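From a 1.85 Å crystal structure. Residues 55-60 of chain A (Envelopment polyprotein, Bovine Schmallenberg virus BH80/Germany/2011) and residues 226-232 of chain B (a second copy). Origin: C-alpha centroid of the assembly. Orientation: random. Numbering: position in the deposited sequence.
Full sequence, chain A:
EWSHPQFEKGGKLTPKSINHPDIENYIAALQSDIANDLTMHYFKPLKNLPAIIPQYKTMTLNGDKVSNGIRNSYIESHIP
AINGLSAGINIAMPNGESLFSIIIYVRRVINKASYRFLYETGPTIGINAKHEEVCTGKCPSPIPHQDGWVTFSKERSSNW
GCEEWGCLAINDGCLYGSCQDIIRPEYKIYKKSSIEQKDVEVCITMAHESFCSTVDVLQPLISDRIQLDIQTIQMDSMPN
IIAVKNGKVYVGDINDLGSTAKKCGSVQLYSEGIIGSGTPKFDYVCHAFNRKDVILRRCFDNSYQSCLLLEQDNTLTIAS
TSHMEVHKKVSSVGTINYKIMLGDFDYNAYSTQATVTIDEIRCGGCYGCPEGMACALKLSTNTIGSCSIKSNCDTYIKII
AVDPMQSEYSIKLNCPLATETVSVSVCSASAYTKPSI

Chain A 55-60: QYKTMT
Chain B (226-232) IQLDIQT

Chain A, without regular secondary structure and extended from Y56(A) to T60(A), crosses a β-strand of chain B. From CA 56 to 59 against CA 227 to 231 the directions lie 119° apart, and no backbone hydrogen bond joins the stretches; side chains make the direct hydrogen bonds. The CA atoms of T58(A) and D229(B) are 6.7 Å apart, those of M59(A) and Q227(B) 5.9 Å. Residues 226-231 have phi -104 to -143° and psi 127 to 158°; strand alternation turns Q227(B) (chi1 m, chi2 94°, chi3 50°) and D229(B) toward chain A, L228(B) and I230(B) away.

Q55(A) (-96/-20°, chi1 m, chi2 t) stays out of reach. Y56(A) (-104/131°) turns toward the strand with chi1 t and chi2 84°, a long reach ending in a polar group. Its OH accepts a hydrogen bond from Q231(B) NE2 at 3.1 Å and donates to a water 2.8 Å away, which donates to I230(B) O at 2.7 Å. Q231(B), chi1 and chi2 both m, starts sideways, but its end swings nearer; NE2 also donates to D229(B) OD1 at 2.8 Å, so one amide ties tyrosine to aspartate.

K57(A) (-142/130°, chi1 and chi2 t, chi3 106°, chi4 105°) starts sideways; its end comes nearer but stays at least 6.5 Å off, partly exposed, as suits a charged chain. T58(A) (-135/-165°, chi1 t) is compact, and its OG1 donates a short 2.6 Å hydrogen bond to OD2 of D229(B), whose chi1 is p. The carboxylate thus receives threonine on one oxygen and glutamine on the other.

M59(A) (-73/155°) has the largest area covered here. With chi1 p, chi2 -92° and chi3 -31°, its flexible chain lays CE 3.5 Å from Q227(B) O, 3.8 Å from L228(B) CA and 3.4 Å from D229(B) OD2. T60(A) (-128/154°, chi1 p) points away, yet its N donates to a water at 3.1 Å that donates to Q227(B) OE1, also at 3.1 Å.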

# COMPACT_ATOMS: atom_id res chain seq x y z
N GLN A 55 22.88 -6.01 19.72
CA GLN A 55 23.47 -5.02 18.81
C GLN A 55 22.95 -3.61 19.04
O GLN A 55 23.55 -2.66 18.52
CB GLN A 55 23.12 -5.37 17.34
CG GLN A 55 23.84 -6.62 16.81
CD GLN A 55 23.16 -7.12 15.58
OE1 GLN A 55 22.03 -7.60 15.66
NE2 GLN A 55 23.80 -6.97 14.40
N TYR A 56 21.80 -3.47 19.69
CA TYR A 56 21.07 -2.21 19.73
C TYR A 56 21.26 -1.52 21.10
O TYR A 56 21.10 -2.15 22.15
CB TYR A 56 19.59 -2.45 19.43
CG TYR A 56 18.79 -1.18 19.22
CD1 TYR A 56 18.77 -0.54 17.96
CD2 TYR A 56 18.14 -0.56 20.29
CE1 TYR A 56 18.06 0.63 17.77
CE2 TYR A 56 17.40 0.63 20.12
CZ TYR A 56 17.37 1.22 18.87
OH TYR A 56 16.67 2.37 18.66
N LYS A 57 21.61 -0.24 21.06
CA LYS A 57 21.63 0.62 22.24
C LYS A 57 21.14 2.01 21.86
O LYS A 57 21.64 2.59 20.88
CB LYS A 57 23.05 0.70 22.81
CG LYS A 57 23.14 1.62 23.97
CD LYS A 57 24.52 1.50 24.56
CE LYS A 57 25.34 2.69 24.22
NZ LYS A 57 25.46 3.54 25.45
N THR A 58 20.20 2.56 22.63
CA THR A 58 19.79 3.95 22.44
C THR A 58 19.69 4.63 23.80
O THR A 58 20.20 4.13 24.80
CB THR A 58 18.48 4.06 21.64
OG1 THR A 58 18.27 5.43 21.29
CG2 THR A 58 17.26 3.51 22.43
N MET A 59 19.06 5.80 23.85
CA MET A 59 19.05 6.52 25.12
C MET A 59 18.12 5.81 26.09
O MET A 59 17.26 5.04 25.70
CB MET A 59 18.63 7.97 24.89
CG MET A 59 17.15 8.21 24.84
SD MET A 59 16.28 8.18 23.30
CE MET A 59 17.40 8.72 22.01
N THR A 60 18.37 6.01 27.37
CA THR A 60 17.61 5.38 28.44
C THR A 60 17.14 6.46 29.40
O THR A 60 17.72 7.54 29.47
CB THR A 60 18.42 4.34 29.21
OG1 THR A 60 19.54 4.98 29.88
CG2 THR A 60 18.89 3.25 28.23
N ILE B 226 24.50 13.92 23.79
CA ILE B 226 23.24 13.90 23.05
C ILE B 226 23.06 12.58 22.32
O ILE B 226 23.98 12.11 21.63
CB ILE B 226 23.13 15.07 22.06
CG1 ILE B 226 23.32 16.43 22.78
CG2 ILE B 226 21.79 14.96 21.24
CD1 ILE B 226 23.53 17.57 21.77
N GLN B 227 21.92 11.94 22.55
CA GLN B 227 21.60 10.74 21.79
C GLN B 227 20.32 10.95 21.01
O GLN B 227 19.38 11.60 21.49
CB GLN B 227 21.47 9.51 22.74
CG GLN B 227 22.74 9.15 23.48
CD GLN B 227 22.77 9.77 24.76
OE1 GLN B 227 21.80 9.67 25.53
NE2 GLN B 227 23.91 10.45 25.07
N LEU B 228 20.25 10.37 19.79
CA LEU B 228 19.02 10.45 19.03
C LEU B 228 18.77 9.10 18.36
O LEU B 228 19.72 8.35 18.08
CB LEU B 228 19.06 11.54 17.93
CG LEU B 228 19.49 12.98 18.28
CD1 LEU B 228 20.98 13.05 18.01
CD2 LEU B 228 18.71 14.01 17.45
N ASP B 229 17.50 8.74 18.17
CA ASP B 229 17.19 7.54 17.35
C ASP B 229 15.94 7.81 16.52
O ASP B 229 15.11 8.67 16.85
CB ASP B 229 17.03 6.25 18.19
CG ASP B 229 15.77 6.20 19.08
OD1 ASP B 229 14.64 6.21 18.57
OD2 ASP B 229 15.91 6.13 20.35
N ILE B 230 15.78 7.06 15.41
CA ILE B 230 14.49 7.05 14.74
C ILE B 230 13.75 5.75 15.04
O ILE B 230 14.33 4.66 15.03
CB ILE B 230 14.66 7.27 13.22
CG1 ILE B 230 13.29 7.37 12.59
CG2 ILE B 230 15.52 6.12 12.64
CD1 ILE B 230 13.37 7.80 11.03
N GLN B 231 12.47 5.86 15.38
CA GLN B 231 11.55 4.72 15.43
C GLN B 231 10.62 4.83 14.22
O GLN B 231 10.11 5.92 13.91
CB GLN B 231 10.76 4.74 16.75
CG GLN B 231 11.64 4.63 17.98
CD GLN B 231 12.48 3.36 17.98
OE1 GLN B 231 11.95 2.24 17.74
NE2 GLN B 231 13.81 3.52 18.22
N THR B 232 10.44 3.74 13.50
CA THR B 232 9.69 3.83 12.27
C THR B 232 9.03 2.49 11.97
O THR B 232 9.08 1.55 12.78
CB THR B 232 10.62 4.28 11.13
OG1 THR B 232 9.87 4.44 9.89
CG2 THR B 232 11.70 3.22 10.93
O HOH W 1 16.40 3.21 16.05
O HOH W 2 21.02 7.60 27.65